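Local coordinates for hypothetical protein (Bacteroides caccae, PDB 4M8R), which is of unknown function but probably pairs an N-terminal Ig-like domain with a WD40-like beta-propeller domain, at residues 116-130 with 133-147. Sequence-based numbering, arbitrary orientation.
Sequences DFRLYGINETDKTIE and YAEETVTGKKTWDMS
Val138 CG1 sits over one face of the Arg118 guanidinium, 3.8 Å from Arg118 CZ, while Asp116 OD2 lies in the guanidinium plane at its edge and accepts a nearly straight hydrogen bond from Arg118 NE (179° at the hydrogen), part of a salt bridge. With Arg118 CG anti to the carbonyl carbon and the chain extended from CG to NE, the guanidinium is carried past Ala134, whose CB is 3.9 Å from Arg118 CG, to Val138. Replacing Arg118 by an alanine would probably leave the Asp116 carboxylate without this charged mate and Val138 without the flat group it covers. At the Trp144 ring, Ile129 O meets the edge in plane and Lys141 CE lies over one face, offset toward the rim; Tyr120 CE2 approaches Trp144 CZ3 to 3.8 Å, the two ring planes inclined at 65°. Phe181 stacks on Tyr120 and accepts from Trp144 NE1 through its backbone O.

Reciprocal bonds between Ile129 and Trp144, both in the carbonyl plane, and the 163° angle between strands 128-130 and 143-145 define an antiparallel hairpin. With strands 118-123 and 419-422 it completes a four-stranded sheet, consistent with one propeller blade.

Beyond the strand end, Met146 N donates to Lys127 O at 2.9 Å. The selenium of Met146, a selenomethionine, reaches Ile129 CD1 at 3.5 Å and Ile122 CG2 at 3.7 Å, its side chain crossing both isoleucines at about a right angle.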
loop_
_atom_site.group_PDB
_atom_site.type_symbol
_atom_site.label_atom_id
_atom_site.label_comp_id
_atom_site.label_asym_id
_atom_site.label_seq_id
_atom_site.Cartn_x
_atom_site.Cartn_y
_atom_site.Cartn_z
ATOM N N ASP A 116 5.824 19.167 -7.396
ATOM C CA ASP A 116 4.988 20.269 -6.911
ATOM C C ASP A 116 4.011 20.732 -7.991
ATOM O O ASP A 116 4.372 20.836 -9.164
ATOM C CB ASP A 116 5.833 21.458 -6.426
ATOM C CG ASP A 116 6.624 22.126 -7.547
ATOM O OD1 ASP A 116 7.457 21.438 -8.177
ATOM O OD2 ASP A 116 6.425 23.340 -7.787
ATOM N N PHE A 117 2.776 21.013 -7.584
ATOM C CA PHE A 117 1.749 21.448 -8.518
ATOM C C PHE A 117 1.974 22.884 -8.961
ATOM O O PHE A 117 2.258 23.747 -8.149
ATOM C CB PHE A 117 0.350 21.275 -7.913
ATOM C CG PHE A 117 -0.236 19.921 -8.162
ATOM C CD1 PHE A 117 0.021 18.871 -7.296
ATOM C CD2 PHE A 117 -1.015 19.689 -9.288
ATOM C CE1 PHE A 117 -0.497 17.612 -7.536
ATOM C CE2 PHE A 117 -1.540 18.432 -9.538
ATOM C CZ PHE A 117 -1.277 17.391 -8.661
ATOM N N ARG A 118 1.837 23.115 -10.263
ATOM C CA ARG A 118 2.073 24.420 -10.874
ATOM C C ARG A 118 0.898 24.778 -11.778
ATOM O O ARG A 118 0.266 23.897 -12.364
ATOM C CB ARG A 118 3.375 24.383 -11.677
ATOM C CG ARG A 118 4.589 24.044 -10.823
ATOM C CD ARG A 118 5.876 23.908 -11.616
ATOM N NE ARG A 118 6.988 23.565 -10.735
ATOM C CZ ARG A 118 8.241 23.351 -11.136
ATOM N NH1 ARG A 118 8.569 23.453 -12.419
ATOM N NH2 ARG A 118 9.177 23.039 -10.245
ATOM N N LEU A 119 0.596 26.067 -11.875
ATOM C CA LEU A 119 -0.541 26.531 -12.660
ATOM C C LEU A 119 -0.067 27.033 -14.023
ATOM O O LEU A 119 0.871 27.835 -14.104
ATOM C CB LEU A 119 -1.271 27.648 -11.915
ATOM C CG LEU A 119 -2.619 28.063 -12.491
ATOM C CD1 LEU A 119 -3.650 26.953 -12.354
ATOM C CD2 LEU A 119 -3.098 29.330 -11.802
ATOM N N TYR A 120 -0.723 26.559 -15.081
ATOM C CA TYR A 120 -0.359 26.902 -16.451
ATOM C C TYR A 120 -1.546 27.523 -17.173
ATOM O O TYR A 120 -2.672 27.061 -17.025
ATOM C CB TYR A 120 0.087 25.652 -17.209
ATOM C CG TYR A 120 1.268 24.940 -16.596
ATOM C CD1 TYR A 120 1.096 24.037 -15.553
ATOM C CD2 TYR A 120 2.561 25.166 -17.062
ATOM C CE1 TYR A 120 2.175 23.385 -14.986
ATOM C CE2 TYR A 120 3.649 24.518 -16.502
ATOM C CZ TYR A 120 3.451 23.629 -15.463
ATOM O OH TYR A 120 4.531 22.981 -14.906
ATOM N N GLY A 121 -1.288 28.564 -17.958
ATOM C CA GLY A 121 -2.329 29.230 -18.741
ATOM C C GLY A 121 -2.116 29.066 -20.237
ATOM O O GLY A 121 -0.976 28.996 -20.705
ATOM N N ILE A 122 -3.215 29.024 -20.986
ATOM C CA ILE A 122 -3.160 28.968 -22.449
ATOM C C ILE A 122 -3.165 30.389 -23.015
ATOM O O ILE A 122 -4.150 31.114 -22.862
ATOM C CB ILE A 122 -4.368 28.216 -23.056
ATOM C CG1 ILE A 122 -4.685 26.931 -22.280
ATOM C CG2 ILE A 122 -4.115 27.905 -24.526
ATOM C CD1 ILE A 122 -3.558 25.929 -22.234
ATOM N N ASN A 123 -2.069 30.785 -23.661
ATOM C CA ASN A 123 -1.986 32.098 -24.295
ATOM C C ASN A 123 -2.372 31.995 -25.769
ATOM O O ASN A 123 -1.581 31.540 -26.597
ATOM C CB ASN A 123 -0.579 32.677 -24.149
ATOM C CG ASN A 123 -0.503 34.133 -24.556
ATOM O OD1 ASN A 123 -0.017 34.462 -25.636
ATOM N ND2 ASN A 123 -1.005 35.015 -23.698
ATOM N N GLU A 124 -3.595 32.408 -26.090
ATOM C CA GLU A 124 -4.102 32.302 -27.456
ATOM C C GLU A 124 -3.523 33.356 -28.400
ATOM O O GLU A 124 -3.603 33.200 -29.613
ATOM C CB GLU A 124 -5.636 32.370 -27.475
ATOM C CG GLU A 124 -6.334 31.225 -26.749
ATOM C CD GLU A 124 -6.083 29.858 -27.372
ATOM O OE1 GLU A 124 -5.474 29.773 -28.460
ATOM O OE2 GLU A 124 -6.497 28.852 -26.761
ATOM N N THR A 125 -2.945 34.423 -27.855
ATOM C CA THR A 125 -2.288 35.434 -28.681
ATOM C C THR A 125 -0.992 34.876 -29.280
ATOM O O THR A 125 -0.823 34.866 -30.500
ATOM C CB THR A 125 -1.981 36.715 -27.879
ATOM O OG1 THR A 125 -3.178 37.183 -27.249
ATOM C CG2 THR A 125 -1.434 37.812 -28.787
ATOM N N ASP A 126 -0.095 34.399 -28.419
ATOM C CA ASP A 126 1.204 33.884 -28.863
ATOM C C ASP A 126 1.164 32.399 -29.221
ATOM O O ASP A 126 2.157 31.859 -29.715
ATOM C CB ASP A 126 2.267 34.100 -27.783
ATOM C CG ASP A 126 2.439 35.562 -27.405
ATOM O OD1 ASP A 126 1.526 36.379 -27.668
ATOM O OD2 ASP A 126 3.493 35.890 -26.830
ATOM N N LYS A 127 0.023 31.748 -28.975
ATOM C CA LYS A 127 -0.110 30.294 -29.118
ATOM C C LYS A 127 0.969 29.571 -28.308
ATOM O O LYS A 127 1.853 28.911 -28.859
ATOM C CB LYS A 127 -0.078 29.871 -30.594
ATOM C CG LYS A 127 -1.185 30.478 -31.443
ATOM C CD LYS A 127 -2.569 30.041 -30.980
ATOM C CE LYS A 127 -3.661 30.566 -31.902
ATOM N NZ LYS A 127 -5.018 30.178 -31.428
ATOM N N THR A 128 0.875 29.720 -26.988
ATOM C CA THR A 128 1.846 29.158 -26.056
ATOM C C THR A 128 1.182 28.722 -24.755
ATOM O O THR A 128 0.182 29.304 -24.331
ATOM C CB THR A 128 2.935 30.187 -25.691
ATOM O OG1 THR A 128 2.323 31.405 -25.253
ATOM C CG2 THR A 128 3.834 30.482 -26.877
ATOM N N ILE A 129 1.747 27.692 -24.134
ATOM C CA ILE A 129 1.422 27.330 -22.759
ATOM C C ILE A 129 2.389 28.090 -21.866
ATOM O O ILE A 129 3.597 28.008 -22.065
ATOM C CB ILE A 129 1.628 25.826 -22.498
ATOM C CG1 ILE A 129 0.842 24.982 -23.502
ATOM C CG2 ILE A 129 1.232 25.468 -21.070
ATOM C CD1 ILE A 129 -0.653 25.174 -23.425
ATOM N N GLU A 130 1.862 28.827 -20.894
ATOM C CA GLU A 130 2.690 29.631 -19.997
ATOM C C GLU A 130 2.542 29.160 -18.563
ATOM O O GLU A 130 1.430 28.893 -18.116
ATOM C CB GLU A 130 2.281 31.107 -20.075
ATOM C CG GLU A 130 2.709 31.815 -21.353
ATOM C CD GLU A 130 2.341 33.290 -21.377
ATOM O OE1 GLU A 130 1.623 33.760 -20.465
ATOM O OE2 GLU A 130 2.773 33.983 -22.323
ATOM N N TYR A 133 1.917 30.210 -12.345
ATOM C CA TYR A 133 2.261 30.166 -10.928
ATOM C C TYR A 133 3.045 28.911 -10.571
ATOM O O TYR A 133 2.727 27.806 -11.015
ATOM C CB TYR A 133 0.995 30.243 -10.060
ATOM C CG TYR A 133 1.259 30.006 -8.589
ATOM C CD1 TYR A 133 1.627 31.049 -7.751
ATOM C CD2 TYR A 133 1.157 28.729 -8.041
ATOM C CE1 TYR A 133 1.879 30.833 -6.407
ATOM C CE2 TYR A 133 1.413 28.502 -6.700
ATOM C CZ TYR A 133 1.769 29.557 -5.888
ATOM O OH TYR A 133 2.017 29.331 -4.559
ATOM N N ALA A 134 4.076 29.105 -9.760
ATOM C CA ALA A 134 4.768 28.015 -9.086
ATOM C C ALA A 134 5.215 28.566 -7.746
ATOM O O ALA A 134 5.496 29.758 -7.640
ATOM C CB ALA A 134 5.959 27.544 -9.903
ATOM N N GLU A 135 5.273 27.725 -6.720
ATOM C CA GLU A 135 5.664 28.214 -5.403
ATOM C C GLU A 135 7.172 28.443 -5.310
ATOM O O GLU A 135 7.929 28.007 -6.175
ATOM C CB GLU A 135 5.143 27.316 -4.284
ATOM C CG GLU A 135 5.697 25.910 -4.245
ATOM C CD GLU A 135 5.027 25.088 -3.162
ATOM O OE1 GLU A 135 5.186 25.448 -1.969
ATOM O OE2 GLU A 135 4.349 24.092 -3.502
ATOM N N GLU A 136 7.585 29.130 -4.250
ATOM C CA GLU A 136 8.906 29.770 -4.184
ATOM C C GLU A 136 10.087 28.840 -4.497
ATOM O O GLU A 136 9.994 27.615 -4.361
ATOM C CB GLU A 136 9.100 30.453 -2.821
ATOM C CG GLU A 136 10.120 31.586 -2.825
ATOM C CD GLU A 136 9.604 32.841 -2.152
ATOM O OE1 GLU A 136 8.511 33.302 -2.541
ATOM O OE2 GLU A 136 10.288 33.375 -1.249
ATOM N N THR A 137 11.188 29.463 -4.925
ATOM C CA THR A 137 12.422 28.790 -5.352
ATOM C C THR A 137 12.228 28.012 -6.653
ATOM O O THR A 137 12.868 26.980 -6.861
ATOM C CB THR A 137 13.039 27.871 -4.258
ATOM O OG1 THR A 137 12.300 26.646 -4.151
ATOM C CG2 THR A 137 13.085 28.572 -2.905
ATOM N N VAL A 138 11.358 28.510 -7.531
ATOM C CA VAL A 138 11.133 27.873 -8.825
ATOM C C VAL A 138 11.413 28.842 -9.972
ATOM O O VAL A 138 10.852 29.942 -10.017
ATOM C CB VAL A 138 9.702 27.302 -8.942
ATOM C CG1 VAL A 138 9.398 26.879 -10.376
ATOM C CG2 VAL A 138 9.528 26.121 -7.995
ATOM N N THR A 139 12.303 28.419 -10.873
ATOM C CA THR A 139 12.541 29.079 -12.166
ATOM C C THR A 139 13.288 28.107 -13.105
ATOM O O THR A 139 14.512 28.173 -13.242
ATOM C CB THR A 139 13.330 30.412 -12.024
ATOM O OG1 THR A 139 12.615 31.322 -11.175
ATOM C CG2 THR A 139 13.536 31.081 -13.389
ATOM N N GLY A 140 12.539 27.194 -13.723
ATOM C CA GLY A 140 13.080 26.268 -14.724
ATOM C C GLY A 140 12.988 26.830 -16.136
ATOM O O GLY A 140 13.923 27.465 -16.622
ATOM N N LYS A 141 11.852 26.591 -16.792
ATOM C CA LYS A 141 11.583 27.091 -18.148
ATOM C C LYS A 141 10.087 27.457 -18.271
ATOM O O LYS A 141 9.223 26.618 -18.023
ATOM C CB LYS A 141 12.001 26.029 -19.175
ATOM C CG LYS A 141 12.001 26.491 -20.627
ATOM C CD LYS A 141 10.734 26.062 -21.349
ATOM C CE LYS A 141 10.725 24.573 -21.668
ATOM N NZ LYS A 141 10.850 24.306 -23.126
ATOM N N LYS A 142 9.793 28.699 -18.665
ATOM C CA LYS A 142 8.465 29.305 -18.449
ATOM C C LYS A 142 7.403 29.073 -19.531
ATOM O O LYS A 142 6.208 29.110 -19.229
ATOM C CB LYS A 142 8.604 30.823 -18.265
ATOM C CG LYS A 142 9.449 31.257 -17.084
ATOM C CD LYS A 142 9.314 32.756 -16.841
ATOM C CE LYS A 142 10.355 33.264 -15.854
ATOM N NZ LYS A 142 10.303 32.554 -14.544
ATOM N N THR A 143 7.827 28.861 -20.776
ATOM C CA THR A 143 6.905 28.864 -21.925
ATOM C C THR A 143 7.102 27.652 -22.837
ATOM O O THR A 143 8.222 27.187 -23.022
ATOM C CB THR A 143 7.059 30.170 -22.739
ATOM O OG1 THR A 143 6.735 31.272 -21.889
ATOM C CG2 THR A 143 6.135 30.194 -23.949
ATOM N N TRP A 144 6.003 27.148 -23.398
ATOM C CA TRP A 144 6.049 26.055 -24.379
ATOM C C TRP A 144 5.276 26.442 -25.636
ATOM O O TRP A 144 4.171 26.985 -25.553
ATOM C CB TRP A 144 5.458 24.768 -23.801
ATOM C CG TRP A 144 6.295 24.127 -22.745
ATOM C CD1 TRP A 144 7.153 23.081 -22.903
ATOM C CD2 TRP A 144 6.347 24.484 -21.360
ATOM N NE1 TRP A 144 7.740 22.760 -21.701
ATOM C CE2 TRP A 144 7.264 23.606 -20.737
ATOM C CE3 TRP A 144 5.714 25.464 -20.583
ATOM C CZ2 TRP A 144 7.562 23.677 -19.378
ATOM C CZ3 TRP A 144 6.012 25.537 -19.231
ATOM C CH2 TRP A 144 6.928 24.644 -18.640
ATOM N N ASP A 145 5.861 26.151 -26.795
ATOM C CA ASP A 145 5.280 26.534 -28.075
ATOM C C ASP A 145 4.124 25.604 -28.425
ATOM O O ASP A 145 4.280 24.383 -28.416
ATOM C CB ASP A 145 6.354 26.494 -29.166
ATOM C CG ASP A 145 5.812 26.823 -30.546
ATOM O OD1 ASP A 145 4.784 27.532 -30.659
ATOM O OD2 ASP A 145 6.436 26.367 -31.525
HETATM N N MSE A 146 2.972 26.191 -28.744
HETATM C CA MSE A 146 1.748 25.435 -28.977
HETATM C C MSE A 146 1.315 25.514 -30.413
HETATM O O MSE A 146 0.161 25.223 -30.732
HETATM C CB MSE A 146 0.682 26.041 -28.069
HETATM C CG MSE A 146 -0.326 25.010 -27.578
HETATM SE SE MSE A 146 -1.824 25.906 -26.653
HETATM C CE MSE A 146 -2.569 26.951 -28.138
ATOM N N SER A 147 2.236 25.882 -31.306
ATOM C CA SER A 147 1.882 26.201 -32.696
ATOM C C SER A 147 1.642 24.976 -33.584
ATOM O O SER A 147 1.037 25.095 -34.646
ATOM C CB SER A 147 2.954 27.094 -33.328
ATOM O OG SER A 147 4.212 26.447 -33.342
#